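Long-range contacts in gene 2 protein (Enterobacteria phage Sf6, PDB 5C12), which is the large terminase subunit of the phage DNA-packaging motor, seen here as its metal-dependent nuclease domain, the full-length protein probably also binding ATP: residues 62-73 with 88-96; 98-106 with 254-262. The protein carries 1 engineered substitution. One frame throughout, in Å; residues are numbered along the deposited sequence.

Contact 1 (62-73 with 88-96); sequences GYASRHGSVVKR and WATSLAIED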
# COMPACT_ATOMS: atom_id res chain seq x y z
N GLY A 62 -4.83 5.71 -7.93
CA GLY A 62 -4.13 4.45 -7.77
C GLY A 62 -5.01 3.34 -7.24
O GLY A 62 -5.99 3.59 -6.50
N TYR A 63 -4.69 2.12 -7.64
CA TYR A 63 -5.30 0.91 -7.12
C TYR A 63 -4.25 -0.17 -7.00
O TYR A 63 -3.37 -0.29 -7.84
CB TYR A 63 -6.40 0.44 -8.06
CG TYR A 63 -7.00 -0.90 -7.73
CD1 TYR A 63 -6.41 -2.07 -8.16
CD2 TYR A 63 -8.16 -1.00 -6.99
CE1 TYR A 63 -6.96 -3.30 -7.86
CE2 TYR A 63 -8.70 -2.21 -6.70
CZ TYR A 63 -8.11 -3.36 -7.12
OH TYR A 63 -8.72 -4.57 -6.84
N ALA A 64 -4.36 -0.96 -5.95
CA ALA A 64 -3.47 -2.10 -5.76
C ALA A 64 -4.25 -3.24 -5.18
O ALA A 64 -5.20 -3.01 -4.43
CB ALA A 64 -2.32 -1.73 -4.85
N SER A 65 -3.89 -4.47 -5.51
CA SER A 65 -4.52 -5.62 -4.90
C SER A 65 -3.51 -6.72 -4.69
O SER A 65 -2.61 -6.91 -5.51
CB SER A 65 -5.65 -6.13 -5.77
OG SER A 65 -6.36 -7.17 -5.12
N ARG A 66 -3.67 -7.45 -3.59
CA ARG A 66 -2.85 -8.62 -3.33
C ARG A 66 -3.70 -9.78 -2.86
O ARG A 66 -4.78 -9.58 -2.26
CB ARG A 66 -1.81 -8.29 -2.27
CG ARG A 66 -2.34 -8.00 -0.88
CD ARG A 66 -1.26 -7.53 0.07
NE ARG A 66 -1.77 -7.12 1.38
CZ ARG A 66 -1.81 -7.87 2.47
NH1 ARG A 66 -1.37 -9.13 2.46
NH2 ARG A 66 -2.25 -7.35 3.60
N HIS A 67 -3.22 -10.98 -3.09
CA HIS A 67 -3.77 -12.19 -2.55
C HIS A 67 -2.73 -12.66 -1.56
O HIS A 67 -1.64 -13.08 -1.96
CB HIS A 67 -4.01 -13.22 -3.66
CG HIS A 67 -4.49 -14.55 -3.16
ND1 HIS A 67 -4.59 -15.66 -3.98
CD2 HIS A 67 -4.90 -14.95 -1.93
CE1 HIS A 67 -5.03 -16.68 -3.27
NE2 HIS A 67 -5.23 -16.28 -2.03
N GLY A 68 -3.01 -12.57 -0.26
CA GLY A 68 -1.98 -12.82 0.72
C GLY A 68 -0.75 -11.98 0.43
O GLY A 68 -0.82 -10.77 0.26
N SER A 69 0.40 -12.64 0.36
CA SER A 69 1.66 -11.94 0.19
C SER A 69 2.06 -11.76 -1.28
O SER A 69 3.20 -11.41 -1.55
CB SER A 69 2.77 -12.70 0.94
OG SER A 69 2.46 -12.73 2.34
N VAL A 70 1.15 -12.01 -2.21
CA VAL A 70 1.47 -11.85 -3.64
C VAL A 70 0.64 -10.72 -4.23
O VAL A 70 -0.58 -10.82 -4.28
CB VAL A 70 1.24 -13.14 -4.44
CG1 VAL A 70 1.64 -12.91 -5.91
CG2 VAL A 70 2.07 -14.28 -3.86
N VAL A 71 1.30 -9.64 -4.65
CA VAL A 71 0.64 -8.51 -5.33
C VAL A 71 0.26 -8.91 -6.77
O VAL A 71 1.10 -9.40 -7.52
CB VAL A 71 1.55 -7.27 -5.32
CG1 VAL A 71 0.87 -6.07 -6.01
CG2 VAL A 71 1.96 -6.88 -3.90
N LYS A 72 -1.01 -8.73 -7.13
CA LYS A 72 -1.50 -9.20 -8.42
C LYS A 72 -1.98 -8.11 -9.38
O LYS A 72 -2.07 -8.35 -10.58
CB LYS A 72 -2.58 -10.26 -8.23
CG LYS A 72 -3.84 -9.80 -7.61
CD LYS A 72 -4.88 -10.92 -7.61
CE LYS A 72 -6.19 -10.43 -6.99
NZ LYS A 72 -7.17 -11.53 -7.03
N ARG A 73 -2.29 -6.91 -8.88
CA ARG A 73 -2.69 -5.81 -9.73
C ARG A 73 -2.20 -4.49 -9.19
O ARG A 73 -2.27 -4.22 -7.98
CB ARG A 73 -4.23 -5.73 -9.90
CG ARG A 73 -4.64 -4.79 -11.03
CD ARG A 73 -6.12 -4.52 -11.12
NE ARG A 73 -6.90 -5.73 -11.26
CZ ARG A 73 -7.24 -6.29 -12.42
NH1 ARG A 73 -6.83 -5.76 -13.56
NH2 ARG A 73 -7.98 -7.38 -12.43
N TRP A 88 -14.44 3.03 -10.65
CA TRP A 88 -13.35 2.28 -11.25
C TRP A 88 -12.68 1.33 -10.26
O TRP A 88 -12.49 0.14 -10.53
CB TRP A 88 -12.36 3.28 -11.85
CG TRP A 88 -10.99 2.70 -12.18
CD1 TRP A 88 -10.66 1.90 -13.24
CD2 TRP A 88 -9.77 2.95 -11.48
NE1 TRP A 88 -9.31 1.61 -13.21
CE2 TRP A 88 -8.75 2.26 -12.16
CE3 TRP A 88 -9.44 3.68 -10.34
CZ2 TRP A 88 -7.43 2.27 -11.72
CZ3 TRP A 88 -8.14 3.69 -9.91
CH2 TRP A 88 -7.15 2.97 -10.60
N ALA A 89 -12.32 1.85 -9.09
CA ALA A 89 -11.57 1.08 -8.12
C ALA A 89 -12.40 -0.02 -7.48
O ALA A 89 -11.92 -1.12 -7.26
CB ALA A 89 -11.03 1.99 -7.06
N THR A 90 -13.66 0.29 -7.18
CA THR A 90 -14.52 -0.73 -6.59
C THR A 90 -14.84 -1.82 -7.60
O THR A 90 -14.94 -2.99 -7.25
CB THR A 90 -15.83 -0.14 -5.99
OG1 THR A 90 -16.56 0.61 -6.97
CG2 THR A 90 -15.50 0.75 -4.79
N SER A 91 -14.99 -1.45 -8.87
CA SER A 91 -15.18 -2.45 -9.91
C SER A 91 -13.95 -3.35 -10.04
O SER A 91 -14.08 -4.55 -10.19
CB SER A 91 -15.51 -1.79 -11.23
OG SER A 91 -16.84 -1.31 -11.20
N LEU A 92 -12.75 -2.78 -9.95
CA LEU A 92 -11.54 -3.61 -9.91
C LEU A 92 -11.52 -4.55 -8.71
O LEU A 92 -11.16 -5.72 -8.83
CB LEU A 92 -10.25 -2.76 -9.94
CG LEU A 92 -9.91 -2.14 -11.30
CD1 LEU A 92 -8.71 -1.23 -11.11
CD2 LEU A 92 -9.64 -3.21 -12.34
N ALA A 93 -11.93 -4.05 -7.55
CA ALA A 93 -11.97 -4.88 -6.35
C ALA A 93 -12.91 -6.07 -6.56
O ALA A 93 -12.61 -7.21 -6.17
CB ALA A 93 -12.40 -4.05 -5.15
N ILE A 94 -14.06 -5.82 -7.16
CA ILE A 94 -14.96 -6.89 -7.49
C ILE A 94 -14.31 -7.89 -8.46
O ILE A 94 -14.37 -9.10 -8.25
CB ILE A 94 -16.28 -6.32 -8.04
CG1 ILE A 94 -17.01 -5.60 -6.90
CG2 ILE A 94 -17.15 -7.42 -8.65
CD1 ILE A 94 -18.08 -4.68 -7.41
N GLU A 95 -13.69 -7.37 -9.52
CA GLU A 95 -13.04 -8.22 -10.52
C GLU A 95 -11.94 -9.08 -9.89
O GLU A 95 -11.74 -10.24 -10.28
CB GLU A 95 -12.47 -7.33 -11.63
CG GLU A 95 -11.84 -8.08 -12.78
CD GLU A 95 -11.41 -7.16 -13.92
OE1 GLU A 95 -11.62 -5.93 -13.83
OE2 GLU A 95 -10.87 -7.68 -14.92
N ASP A 96 -11.27 -8.52 -8.89
CA ASP A 96 -10.16 -9.19 -8.23
C ASP A 96 -10.59 -10.13 -7.11
O ASP A 96 -9.75 -10.79 -6.51
CB ASP A 96 -9.18 -8.16 -7.66
CG ASP A 96 -8.33 -7.50 -8.73
OD1 ASP A 96 -8.16 -8.12 -9.80
OD2 ASP A 96 -7.85 -6.36 -8.52
O HOH W 1 -8.38 -6.86 -15.85
O HOH W 2 -8.74 -9.37 -14.26
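In the RNase H-like fold of this terminase nuclease domain, helix 82-95 belongs to the beta-alpha-beta crossover from strand 70-77 to strand 100-104 and lies over the hairpin of strands 61-67 and 70-77, bringing D96 to Y63, K72 and R73. The helix runs almost along strand 61-67, their axes 9.2 Å apart at closest. Y63 supplies the flat platform: L92 CB sits over one ring face, 3.7 Å from the centroid and 18° off the normal, a CH-pi contact, while W88 CH2 rests against Y63 CB. At the rim of the ring, Y63 OH gives a 2.6 Å hydrogen bond to D96 OD2, on its anti side; the same hydroxyl is also bonded to S49. The syn lone pair of OD2 takes R73 NE at 3.0 Å, and R73 NH2 meets D96 OD1 at 2.7 Å, so the guanidinium grips the carboxylate side-on, with the two planes 22° apart. A bend at chi3 of R73 (-57°) swings the group to this edge, and L92 CD2 covers one of its faces, 3.9 Å from R73 NE. K72, extended beyond CG, delivers NZ to D96 O at 2.7 Å, in the carbonyl plane and on a lone pair. Both neighbours can face the helix because they stand together opposite S65 in a classic beta bulge. E95 makes a long salt bridge to R73 NH2, supplemented by two waters that join its OE2 to NH1 and NH2. An aspartate suits this place because its two oxygens, with syn and anti sides, serve arginine and tyrosine at once, and its short chain keeps the carboxylate near the helix end; its charge is probably well stabilised, and three good bonds, two on OD2 and one on OD1, should limit its rotation.

Contact 2 (98-106 with 254-262); sequences ADHYLWDGD and LMMCMHCPA. With MG (magnesium ion), chain B.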
# COMPACT_ATOMS: atom_id res chain seq x y z
N ALA A 98 -11.88 -9.32 -4.21
CA ALA A 98 -11.47 -8.78 -2.93
C ALA A 98 -12.36 -9.23 -1.79
O ALA A 98 -13.58 -9.28 -1.93
CB ALA A 98 -11.40 -7.25 -2.97
N ASP A 99 -11.73 -9.51 -0.66
CA ASP A 99 -12.43 -9.71 0.61
C ASP A 99 -12.51 -8.39 1.36
O ASP A 99 -13.46 -8.16 2.10
CB ASP A 99 -11.68 -10.75 1.45
CG ASP A 99 -11.65 -12.10 0.78
OD1 ASP A 99 -12.72 -12.69 0.57
OD2 ASP A 99 -10.55 -12.59 0.44
N HIS A 100 -11.52 -7.53 1.17
CA HIS A 100 -11.41 -6.27 1.88
C HIS A 100 -10.95 -5.19 0.92
O HIS A 100 -10.02 -5.39 0.16
CB HIS A 100 -10.39 -6.39 3.01
CG HIS A 100 -10.65 -7.53 3.93
ND1 HIS A 100 -11.67 -7.52 4.86
CD2 HIS A 100 -10.03 -8.73 4.08
CE1 HIS A 100 -11.66 -8.65 5.54
NE2 HIS A 100 -10.67 -9.40 5.09
N TYR A 101 -11.58 -4.03 1.00
CA TYR A 101 -11.23 -2.87 0.21
C TYR A 101 -11.00 -1.71 1.14
O TYR A 101 -11.81 -1.48 2.05
CB TYR A 101 -12.38 -2.53 -0.71
CG TYR A 101 -12.29 -1.25 -1.47
CD1 TYR A 101 -12.88 -0.10 -1.01
CD2 TYR A 101 -11.67 -1.21 -2.73
CE1 TYR A 101 -12.84 1.06 -1.72
CE2 TYR A 101 -11.63 -0.05 -3.45
CZ TYR A 101 -12.22 1.10 -2.94
OH TYR A 101 -12.23 2.28 -3.65
N LEU A 102 -9.92 -0.98 0.91
CA LEU A 102 -9.62 0.25 1.63
C LEU A 102 -9.49 1.41 0.67
O LEU A 102 -9.17 1.21 -0.51
CB LEU A 102 -8.34 0.13 2.45
CG LEU A 102 -8.28 -1.04 3.44
CD1 LEU A 102 -7.61 -2.23 2.76
CD2 LEU A 102 -7.50 -0.65 4.69
N TRP A 103 -9.74 2.62 1.15
CA TRP A 103 -9.43 3.79 0.34
C TRP A 103 -9.01 4.93 1.24
O TRP A 103 -9.38 4.97 2.41
CB TRP A 103 -10.63 4.19 -0.53
CG TRP A 103 -11.66 5.03 0.17
CD1 TRP A 103 -11.79 6.38 0.09
CD2 TRP A 103 -12.71 4.57 1.04
NE1 TRP A 103 -12.84 6.80 0.87
CE2 TRP A 103 -13.41 5.71 1.47
CE3 TRP A 103 -13.09 3.32 1.52
CZ2 TRP A 103 -14.49 5.63 2.34
CZ3 TRP A 103 -14.14 3.24 2.40
CH2 TRP A 103 -14.84 4.39 2.79
N ASP A 104 -8.25 5.86 0.68
CA ASP A 104 -7.77 7.01 1.42
C ASP A 104 -8.89 8.02 1.60
O ASP A 104 -9.39 8.59 0.64
CB ASP A 104 -6.58 7.64 0.69
CG ASP A 104 -6.06 8.89 1.36
OD1 ASP A 104 -6.42 9.19 2.52
OD2 ASP A 104 -5.27 9.60 0.71
N GLY A 105 -9.29 8.20 2.86
CA GLY A 105 -10.33 9.15 3.18
C GLY A 105 -9.84 10.37 3.91
O GLY A 105 -10.65 11.16 4.43
N ASP A 106 -8.52 10.58 3.94
CA ASP A 106 -7.93 11.67 4.73
C ASP A 106 -8.11 12.99 4.01
O ASP A 106 -7.94 14.06 4.61
CB ASP A 106 -6.45 11.42 4.98
CG ASP A 106 -6.06 11.52 6.45
OD1 ASP A 106 -6.94 11.76 7.29
OD2 ASP A 106 -4.86 11.33 6.76
N LEU A 254 -0.70 0.64 -2.65
CA LEU A 254 -0.07 -0.59 -2.20
C LEU A 254 0.11 -0.56 -0.67
O LEU A 254 -0.14 -1.56 0.01
CB LEU A 254 1.25 -0.82 -2.94
CG LEU A 254 2.00 -2.06 -2.47
CD1 LEU A 254 1.23 -3.33 -2.74
CD2 LEU A 254 3.37 -2.10 -3.12
N MET A 255 0.56 0.57 -0.15
CA MET A 255 0.76 0.74 1.27
C MET A 255 -0.53 0.46 2.04
O MET A 255 -0.53 -0.24 3.08
CB MET A 255 1.27 2.16 1.55
CG MET A 255 1.35 2.50 3.04
SD MET A 255 -0.16 3.13 3.78
CE MET A 255 -0.19 4.72 3.00
N MET A 256 -1.64 1.01 1.57
CA MET A 256 -2.90 0.82 2.29
C MET A 256 -3.33 -0.64 2.34
O MET A 256 -3.94 -1.10 3.30
CB MET A 256 -4.00 1.73 1.72
CG MET A 256 -3.72 3.18 2.01
SD MET A 256 -5.03 4.30 1.43
CE MET A 256 -4.73 4.26 -0.33
N CYS A 257 -3.02 -1.37 1.28
CA CYS A 257 -3.24 -2.81 1.22
C CYS A 257 -2.55 -3.63 2.29
O CYS A 257 -2.88 -4.79 2.48
CB CYS A 257 -2.73 -3.36 -0.11
SG CYS A 257 -3.87 -3.08 -1.37
N MET A 258 -1.54 -3.05 2.93
CA MET A 258 -0.83 -3.73 4.00
C MET A 258 -1.66 -3.89 5.22
O MET A 258 -1.36 -4.72 6.05
CB MET A 258 0.45 -2.97 4.38
CG MET A 258 1.43 -2.80 3.22
SD MET A 258 2.17 -4.37 2.71
CE MET A 258 1.19 -4.80 1.29
N HIS A 259 -2.74 -3.11 5.33
CA HIS A 259 -3.58 -3.21 6.50
C HIS A 259 -4.73 -4.12 6.11
O HIS A 259 -5.49 -3.77 5.20
CB HIS A 259 -4.07 -1.83 6.90
CG HIS A 259 -4.97 -1.84 8.09
ND1 HIS A 259 -4.78 -2.68 9.17
CD2 HIS A 259 -6.07 -1.11 8.37
CE1 HIS A 259 -5.73 -2.45 10.06
NE2 HIS A 259 -6.52 -1.51 9.60
N CYS A 260 -4.81 -5.29 6.74
CA CYS A 260 -5.98 -6.15 6.56
C CYS A 260 -6.93 -5.94 7.75
O CYS A 260 -6.66 -6.40 8.85
CB CYS A 260 -5.59 -7.62 6.43
SG CYS A 260 -6.94 -8.64 5.81
N PRO A 261 -8.04 -5.23 7.51
CA PRO A 261 -8.97 -4.74 8.55
C PRO A 261 -9.46 -5.75 9.60
O PRO A 261 -9.44 -5.41 10.79
CB PRO A 261 -10.16 -4.21 7.74
CG PRO A 261 -9.96 -4.69 6.35
CD PRO A 261 -8.48 -4.83 6.17
N ALA A 262 -9.91 -6.93 9.20
CA ALA A 262 -10.47 -7.88 10.16
C ALA A 262 -10.70 -9.25 9.51
O ALA A 262 -11.38 -10.10 10.07
CB ALA A 262 -11.79 -7.35 10.75
MG MG B . -4.07 9.98 -0.87
O HOH W 3 -2.79 8.76 -0.13
O HOH W 4 -3.49 10.60 -2.33
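Carbon packing joins H100 and L102 to M256 and the last modelled residues, 259-262. P261 CG comes to 3.6 Å from H100 ND1, the proline ring carbons lying obliquely against the imidazole and its CB. Histidine suits the place by offering carbons to the proline and a nitrogen to the neighbouring strand 126-130, where T126 holds ND1 in a hydrogen bond. L102 turns its two methyls against backbone oxygens without bonding to them: CD1 lies 3.6 Å from H259 O, CD2 lies 3.8 Å from M256 O. CD1 also packs on P261 CD, and CD2 on the H259 ring. The methyls thus cover H259 O, which is buried with no polar partner in the model.

Sulfur makes two further contacts. C260 SG stands 3.5 Å from H100 CD2, approaching the imidazole obliquely. M256 SD lies 3.7 Å from D104 N, and the bend at chi3 (-74°) carries CE toward D104 CB; a long, flexible thioether adapts well to a strand end. H100 and L102 turn toward segment 254-262, whereas Y101 and W103 turn away, the alternation expected of a beta strand, with Y101 packing under helix 82-95. In this RNase H-like sheet, strand 100-104 carries a metal-binding aspartate at its C-terminal end.

Metal coordination and polar bonding gather on that aspartate. D104 OD2 binds a magnesium ion at 2.0 Å, and two waters also coordinate the ion. A second magnesium ion lies about 4 Å from the D104 side chain, and D52 and D252 are magnesium ligands in this structure. D104 OD1, turned from the metal, accepts a hydrogen bond from the backbone N of D106, 2.9 Å away and above the carboxylate plane. This Asx turn restrains the carboxylate, leaving OD2 to the magnesium ion.

How the contacts relate
Contact 1 closes before contact 2 opens, and their centres are about 10 Å apart on one mixed sheet. Helix 82-95 leads directly into strand 100-104, with A93 O meeting A98 N at 3.0 Å where one contact passes to the other. Strand 47-52 separates strand 61-67 from strand 100-104. The two contacts cover opposite faces: helix 82-95 lies over one, while A64 and R66 on the other meet segment 254-262, with R66 NE 2.8 Å from C257 O in a probable hydrogen bond. The sheet is thereby sandwiched. Contact 2 includes the metal ligand D104, and G62 of contact 1 comes within about 4 Å of the D52 side chain, so both border the metal site.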